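Local coordinates for transketolase (Campylobacter jejuni, PDB 3L84), which belongs to the transketolase family of thiamine diphosphate-dependent enzymes and forms a dimer of three-domain subunits, at residues N467-N479 against I491-L505. Sequence-based numbering, arbitrary orientation.
Sequences NFLTFRPADGVEN and IPSAFVLSRQKLKAL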
loop_
_atom_site.group_PDB
_atom_site.type_symbol
_atom_site.label_atom_id
_atom_site.label_comp_id
_atom_site.label_asym_id
_atom_site.label_seq_id
_atom_site.Cartn_x
_atom_site.Cartn_y
_atom_site.Cartn_z
ATOM N N ASN A 467 6.224 -14.912 8.398
ATOM C CA ASN A 467 5.907 -14.552 9.777
ATOM C C ASN A 467 4.492 -13.984 9.954
ATOM O O ASN A 467 4.291 -13.060 10.716
ATOM C CB ASN A 467 6.913 -13.545 10.380
ATOM C CG ASN A 467 8.285 -14.088 10.560
ATOM O OD1 ASN A 467 8.505 -15.316 10.505
ATOM N ND2 ASN A 467 9.224 -13.204 10.860
ATOM N N PHE A 468 3.545 -14.554 9.240
ATOM C CA PHE A 468 2.131 -14.231 9.344
ATOM C C PHE A 468 1.360 -15.499 9.300
ATOM O O PHE A 468 1.682 -16.436 8.500
ATOM C CB PHE A 468 1.626 -13.380 8.170
ATOM C CG PHE A 468 1.085 -12.040 8.566
ATOM C CD1 PHE A 468 1.914 -10.975 8.576
ATOM C CD2 PHE A 468 -0.211 -11.879 9.040
ATOM C CE1 PHE A 468 1.503 -9.790 8.935
ATOM C CE2 PHE A 468 -0.642 -10.592 9.399
ATOM C CZ PHE A 468 0.220 -9.582 9.377
ATOM N N LEU A 469 0.326 -15.579 10.103
ATOM C CA LEU A 469 -0.701 -16.604 9.927
ATOM C C LEU A 469 -1.910 -15.971 9.254
ATOM O O LEU A 469 -2.324 -14.898 9.668
ATOM C CB LEU A 469 -1.109 -17.186 11.267
ATOM C CG LEU A 469 0.006 -17.876 12.035
ATOM C CD1 LEU A 469 -0.523 -18.404 13.372
ATOM C CD2 LEU A 469 0.634 -19.026 11.223
ATOM N N THR A 470 -2.475 -16.610 8.250
ATOM C CA THR A 470 -3.609 -16.034 7.546
ATOM C C THR A 470 -4.771 -17.002 7.768
ATOM O O THR A 470 -4.862 -18.045 7.103
ATOM C CB THR A 470 -3.337 -15.835 6.060
ATOM O OG1 THR A 470 -2.122 -15.058 5.932
ATOM C CG2 THR A 470 -4.465 -15.080 5.347
ATOM N N PHE A 471 -5.674 -16.671 8.674
ATOM C CA PHE A 471 -6.822 -17.524 8.986
ATOM C C PHE A 471 -8.020 -17.141 8.154
ATOM O O PHE A 471 -8.366 -15.960 8.078
ATOM C CB PHE A 471 -7.200 -17.414 10.446
ATOM C CG PHE A 471 -6.186 -17.967 11.384
ATOM C CD1 PHE A 471 -6.055 -19.327 11.550
ATOM C CD2 PHE A 471 -5.343 -17.129 12.087
ATOM C CE1 PHE A 471 -5.141 -19.846 12.458
ATOM C CE2 PHE A 471 -4.429 -17.669 12.983
ATOM C CZ PHE A 471 -4.353 -19.014 13.139
ATOM N N ARG A 472 -8.673 -18.109 7.525
ATOM C CA ARG A 472 -9.898 -17.866 6.747
ATOM C C ARG A 472 -10.951 -18.874 7.241
ATOM O O ARG A 472 -11.185 -19.914 6.618
ATOM C CB ARG A 472 -9.638 -17.943 5.267
ATOM C CG ARG A 472 -10.787 -17.586 4.407
ATOM C CD ARG A 472 -10.409 -17.388 2.921
ATOM N NE ARG A 472 -11.566 -16.967 2.111
ATOM C CZ ARG A 472 -12.239 -17.704 1.246
ATOM N NH1 ARG A 472 -11.880 -18.925 0.919
ATOM N NH2 ARG A 472 -13.270 -17.143 0.647
ATOM N N PRO A 473 -11.596 -18.580 8.377
ATOM C CA PRO A 473 -12.455 -19.575 9.016
ATOM C C PRO A 473 -13.731 -19.808 8.229
ATOM O O PRO A 473 -14.293 -18.880 7.639
ATOM C CB PRO A 473 -12.759 -18.959 10.382
ATOM C CG PRO A 473 -12.584 -17.510 10.177
ATOM C CD PRO A 473 -11.424 -17.375 9.221
ATOM N N ALA A 474 -14.191 -21.056 8.207
ATOM C CA ALA A 474 -15.417 -21.407 7.531
ATOM C C ALA A 474 -16.641 -21.238 8.407
ATOM O O ALA A 474 -17.768 -21.173 7.875
ATOM C CB ALA A 474 -15.344 -22.828 7.035
ATOM N N ASP A 475 -16.472 -21.098 9.705
ATOM C CA ASP A 475 -17.624 -20.935 10.617
ATOM C C ASP A 475 -17.127 -20.328 11.903
ATOM O O ASP A 475 -15.935 -20.063 12.051
ATOM C CB ASP A 475 -18.421 -22.257 10.823
ATOM C CG ASP A 475 -17.724 -23.302 11.657
ATOM O OD1 ASP A 475 -16.613 -23.080 12.177
ATOM O OD2 ASP A 475 -18.361 -24.381 11.856
ATOM N N GLY A 476 -18.023 -20.111 12.853
ATOM C CA GLY A 476 -17.658 -19.514 14.105
ATOM C C GLY A 476 -16.738 -20.329 14.958
ATOM O O GLY A 476 -15.911 -19.772 15.676
ATOM N N VAL A 477 -16.910 -21.636 14.929
ATOM C CA VAL A 477 -16.072 -22.515 15.712
ATOM C C VAL A 477 -14.613 -22.407 15.212
ATOM O O VAL A 477 -13.666 -22.255 16.002
ATOM C CB VAL A 477 -16.576 -23.948 15.670
ATOM C CG1 VAL A 477 -15.598 -24.928 16.283
ATOM C CG2 VAL A 477 -17.961 -24.033 16.369
ATOM N N GLU A 478 -14.419 -22.480 13.899
ATOM C CA GLU A 478 -13.084 -22.282 13.363
ATOM C C GLU A 478 -12.538 -20.897 13.745
ATOM O O GLU A 478 -11.349 -20.738 13.983
ATOM C CB GLU A 478 -13.032 -22.470 11.838
ATOM C CG GLU A 478 -13.252 -23.879 11.314
ATOM C CD GLU A 478 -12.803 -24.080 9.894
ATOM O OE1 GLU A 478 -12.529 -23.095 9.160
ATOM O OE2 GLU A 478 -12.742 -25.264 9.476
ATOM N N ASN A 479 -13.399 -19.889 13.751
ATOM C CA ASN A 479 -12.980 -18.536 14.088
ATOM C C ASN A 479 -12.431 -18.437 15.518
ATOM O O ASN A 479 -11.432 -17.767 15.779
ATOM C CB ASN A 479 -14.159 -17.579 13.835
ATOM C CG ASN A 479 -13.831 -16.103 13.828
ATOM O OD1 ASN A 479 -12.653 -15.621 14.046
ATOM N ND2 ASN A 479 -14.823 -15.350 13.523
ATOM N N ILE A 491 3.915 -14.820 16.207
ATOM C CA ILE A 491 3.905 -13.979 15.006
ATOM C C ILE A 491 2.518 -13.379 14.884
ATOM O O ILE A 491 1.558 -13.906 15.481
ATOM C CB ILE A 491 4.253 -14.818 13.749
ATOM C CG1 ILE A 491 3.418 -16.110 13.630
ATOM C CG2 ILE A 491 5.773 -15.124 13.673
ATOM C CD1 ILE A 491 3.634 -16.861 12.314
ATOM N N PRO A 492 2.352 -12.295 14.122
ATOM C CA PRO A 492 1.035 -11.732 13.895
ATOM C C PRO A 492 0.138 -12.590 13.044
ATOM O O PRO A 492 0.563 -13.511 12.355
ATOM C CB PRO A 492 1.326 -10.437 13.173
ATOM C CG PRO A 492 2.637 -10.666 12.510
ATOM C CD PRO A 492 3.410 -11.533 13.439
ATOM N N SER A 493 -1.166 -12.317 13.152
ATOM C CA SER A 493 -2.188 -13.057 12.407
ATOM C C SER A 493 -3.170 -12.120 11.730
ATOM O O SER A 493 -3.475 -11.023 12.242
ATOM C CB SER A 493 -3.012 -13.953 13.342
ATOM O OG SER A 493 -2.277 -15.042 13.928
ATOM N N ALA A 494 -3.679 -12.554 10.571
ATOM C CA ALA A 494 -4.775 -11.942 9.903
ATOM C C ALA A 494 -5.987 -12.871 9.956
ATOM O O ALA A 494 -5.839 -14.097 9.894
ATOM C CB ALA A 494 -4.443 -11.647 8.442
ATOM N N PHE A 495 -7.171 -12.285 10.051
ATOM C CA PHE A 495 -8.452 -12.967 10.024
ATOM C C PHE A 495 -9.200 -12.485 8.789
ATOM O O PHE A 495 -9.522 -11.300 8.660
ATOM C CB PHE A 495 -9.218 -12.666 11.308
ATOM C CG PHE A 495 -8.549 -13.214 12.528
ATOM C CD1 PHE A 495 -8.869 -14.471 13.024
ATOM C CD2 PHE A 495 -7.557 -12.527 13.130
ATOM C CE1 PHE A 495 -8.220 -14.956 14.172
ATOM C CE2 PHE A 495 -6.917 -13.022 14.238
ATOM C CZ PHE A 495 -7.245 -14.233 14.746
ATOM N N VAL A 496 -9.475 -13.422 7.884
ATOM C CA VAL A 496 -10.101 -13.148 6.595
ATOM C C VAL A 496 -11.544 -13.660 6.675
ATOM O O VAL A 496 -11.771 -14.873 6.821
ATOM C CB VAL A 496 -9.301 -13.794 5.482
ATOM C CG1 VAL A 496 -10.009 -13.672 4.094
ATOM C CG2 VAL A 496 -7.870 -13.255 5.401
ATOM N N LEU A 497 -12.477 -12.713 6.672
ATOM C CA LEU A 497 -13.823 -12.932 7.165
ATOM C C LEU A 497 -14.872 -12.552 6.110
ATOM O O LEU A 497 -14.687 -11.604 5.340
ATOM C CB LEU A 497 -14.021 -12.103 8.433
ATOM C CG LEU A 497 -12.993 -12.388 9.537
ATOM C CD1 LEU A 497 -12.993 -11.255 10.544
ATOM C CD2 LEU A 497 -13.188 -13.744 10.160
ATOM N N SER A 498 -16.006 -13.262 6.111
ATOM C CA SER A 498 -17.046 -13.047 5.120
ATOM C C SER A 498 -18.024 -11.961 5.474
ATOM O O SER A 498 -18.316 -11.733 6.670
ATOM C CB SER A 498 -17.821 -14.342 4.872
ATOM O OG SER A 498 -18.660 -14.664 5.979
ATOM N N ARG A 499 -18.528 -11.275 4.445
ATOM C CA ARG A 499 -19.683 -10.376 4.566
ATOM C C ARG A 499 -20.942 -11.211 4.786
ATOM O O ARG A 499 -21.835 -10.869 5.551
ATOM C CB ARG A 499 -19.821 -9.539 3.269
ATOM C CG ARG A 499 -20.891 -8.490 3.348
ATOM C CD ARG A 499 -21.235 -7.863 2.014
ATOM N NE ARG A 499 -22.188 -6.765 2.266
ATOM C CZ ARG A 499 -23.115 -6.322 1.423
ATOM N NH1 ARG A 499 -23.912 -5.319 1.803
ATOM N NH2 ARG A 499 -23.276 -6.868 0.216
ATOM N N GLN A 500 -21.071 -12.258 3.972
ATOM C CA GLN A 500 -22.288 -13.032 3.821
ATOM C C GLN A 500 -22.336 -14.223 4.784
ATOM O O GLN A 500 -21.314 -14.725 5.245
ATOM C CB GLN A 500 -22.458 -13.544 2.379
ATOM C CG GLN A 500 -21.574 -14.755 1.978
ATOM C CD GLN A 500 -20.148 -14.424 1.609
ATOM O OE1 GLN A 500 -19.657 -13.313 1.891
ATOM N NE2 GLN A 500 -19.438 -15.412 1.070
ATOM N N LYS A 501 -23.548 -14.711 5.063
ATOM C CA LYS A 501 -23.740 -15.823 5.953
ATOM C C LYS A 501 -23.120 -17.106 5.392
ATOM O O LYS A 501 -23.334 -17.453 4.208
ATOM C CB LYS A 501 -25.246 -16.058 6.150
ATOM C CG LYS A 501 -25.557 -17.085 7.230
ATOM C CD LYS A 501 -27.065 -17.281 7.472
ATOM C CE LYS A 501 -27.673 -16.084 8.106
ATOM N NZ LYS A 501 -29.019 -16.415 8.694
ATOM N N LEU A 502 -22.423 -17.830 6.266
ATOM C CA LEU A 502 -21.863 -19.155 5.979
ATOM C C LEU A 502 -22.535 -20.232 6.815
ATOM O O LEU A 502 -23.054 -19.975 7.905
ATOM C CB LEU A 502 -20.357 -19.184 6.280
ATOM C CG LEU A 502 -19.522 -18.044 5.667
ATOM C CD1 LEU A 502 -18.039 -18.289 5.921
ATOM C CD2 LEU A 502 -19.822 -17.840 4.189
ATOM N N LYS A 503 -22.426 -21.467 6.360
ATOM C CA LYS A 503 -23.068 -22.582 7.024
ATOM C C LYS A 503 -22.167 -23.181 8.068
ATOM O O LYS A 503 -21.012 -23.479 7.853
ATOM C CB LYS A 503 -23.442 -23.658 6.015
ATOM C CG LYS A 503 -24.406 -23.202 4.935
ATOM C CD LYS A 503 -25.871 -23.063 5.395
ATOM C CE LYS A 503 -26.411 -24.272 6.155
ATOM N NZ LYS A 503 -27.909 -24.202 6.434
ATOM N N ALA A 504 -22.726 -23.418 9.230
ATOM C CA ALA A 504 -21.970 -24.077 10.277
ATOM C C ALA A 504 -21.534 -25.476 9.840
ATOM O O ALA A 504 -22.292 -26.216 9.195
ATOM C CB ALA A 504 -22.837 -24.169 11.540
ATOM N N LEU A 505 -20.315 -25.862 10.202
ATOM C CA LEU A 505 -19.758 -27.160 9.882
ATOM C C LEU A 505 -20.093 -28.201 10.924
ATOM O O LEU A 505 -20.430 -27.912 12.069
ATOM C CB LEU A 505 -18.219 -27.082 9.788
ATOM C CG LEU A 505 -17.641 -26.068 8.820
ATOM C CD1 LEU A 505 -16.106 -26.145 8.840
ATOM C CD2 LEU A 505 -18.184 -26.283 7.409
HETATM O O HOH W 1 -14.107 -16.404 6.679
HETATM O O HOH W 2 -19.050 -22.800 6.174
HETATM O O HOH W 3 -20.472 -25.715 13.737
#
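Leu469, Thr470 and Phe471 pair in parallel register with Ser493, Ala494 and Phe495, through four backbone hydrogen bonds: Leu469 N to Pro492 O, Ala494 N to Leu469 O, Phe471 N to Ala494 O and Val496 N to Phe471 O, the last 2.8 Å long. Proline, which has no N-H, suits position 492, where the carbonyl makes the hydrogen bond to this strand and the ring is left to pack on Phe468.

Apolar packing differs on the two faces. Beside Thr470 and Ala494, the ring of Phe468 receives Pro492 CG over one face, a CH-pi contact 4.0 Å from the centroid, while Ala494 N lies at its edge; the small Ala494 leaves room for this ring. On the face of Leu469 and Ser493, the rings of Phe471 and Phe495 lie nearly parallel (24°) but slid apart, with centroids 5.6 Å apart. Both touch Ala482 of helix 476-488, which links the strands in a beta-alpha-beta unit at the edge of the pyrimidine-binding domain's parallel sheet.

Polar side chains organise the start of that helix. With chi1 at 72°, CG of Asp475 sits between its own N and carbonyl carbon, and the carboxylate faces the first turn of the helix. Asp475 is the N-cap, its OD1 accepting from Glu478 N at 2.9 Å, and OD2 accepts Leu505 N at 3.0 Å from the anti side; one short acid thus joins helix and returning loop. Glu478 reaches back, its OE1 taking Ala474 N from above the carboxylate plane, while OE2 bonds to Tyr518 and Ser558. Leu505 lays CD1 against Ala474 CB, 3.9 Å away.

After the strand bonds end, direct backbone bonding gives way to water: single waters bridge Pro473 O to Val496 O and Ala474 O to Lys503 O.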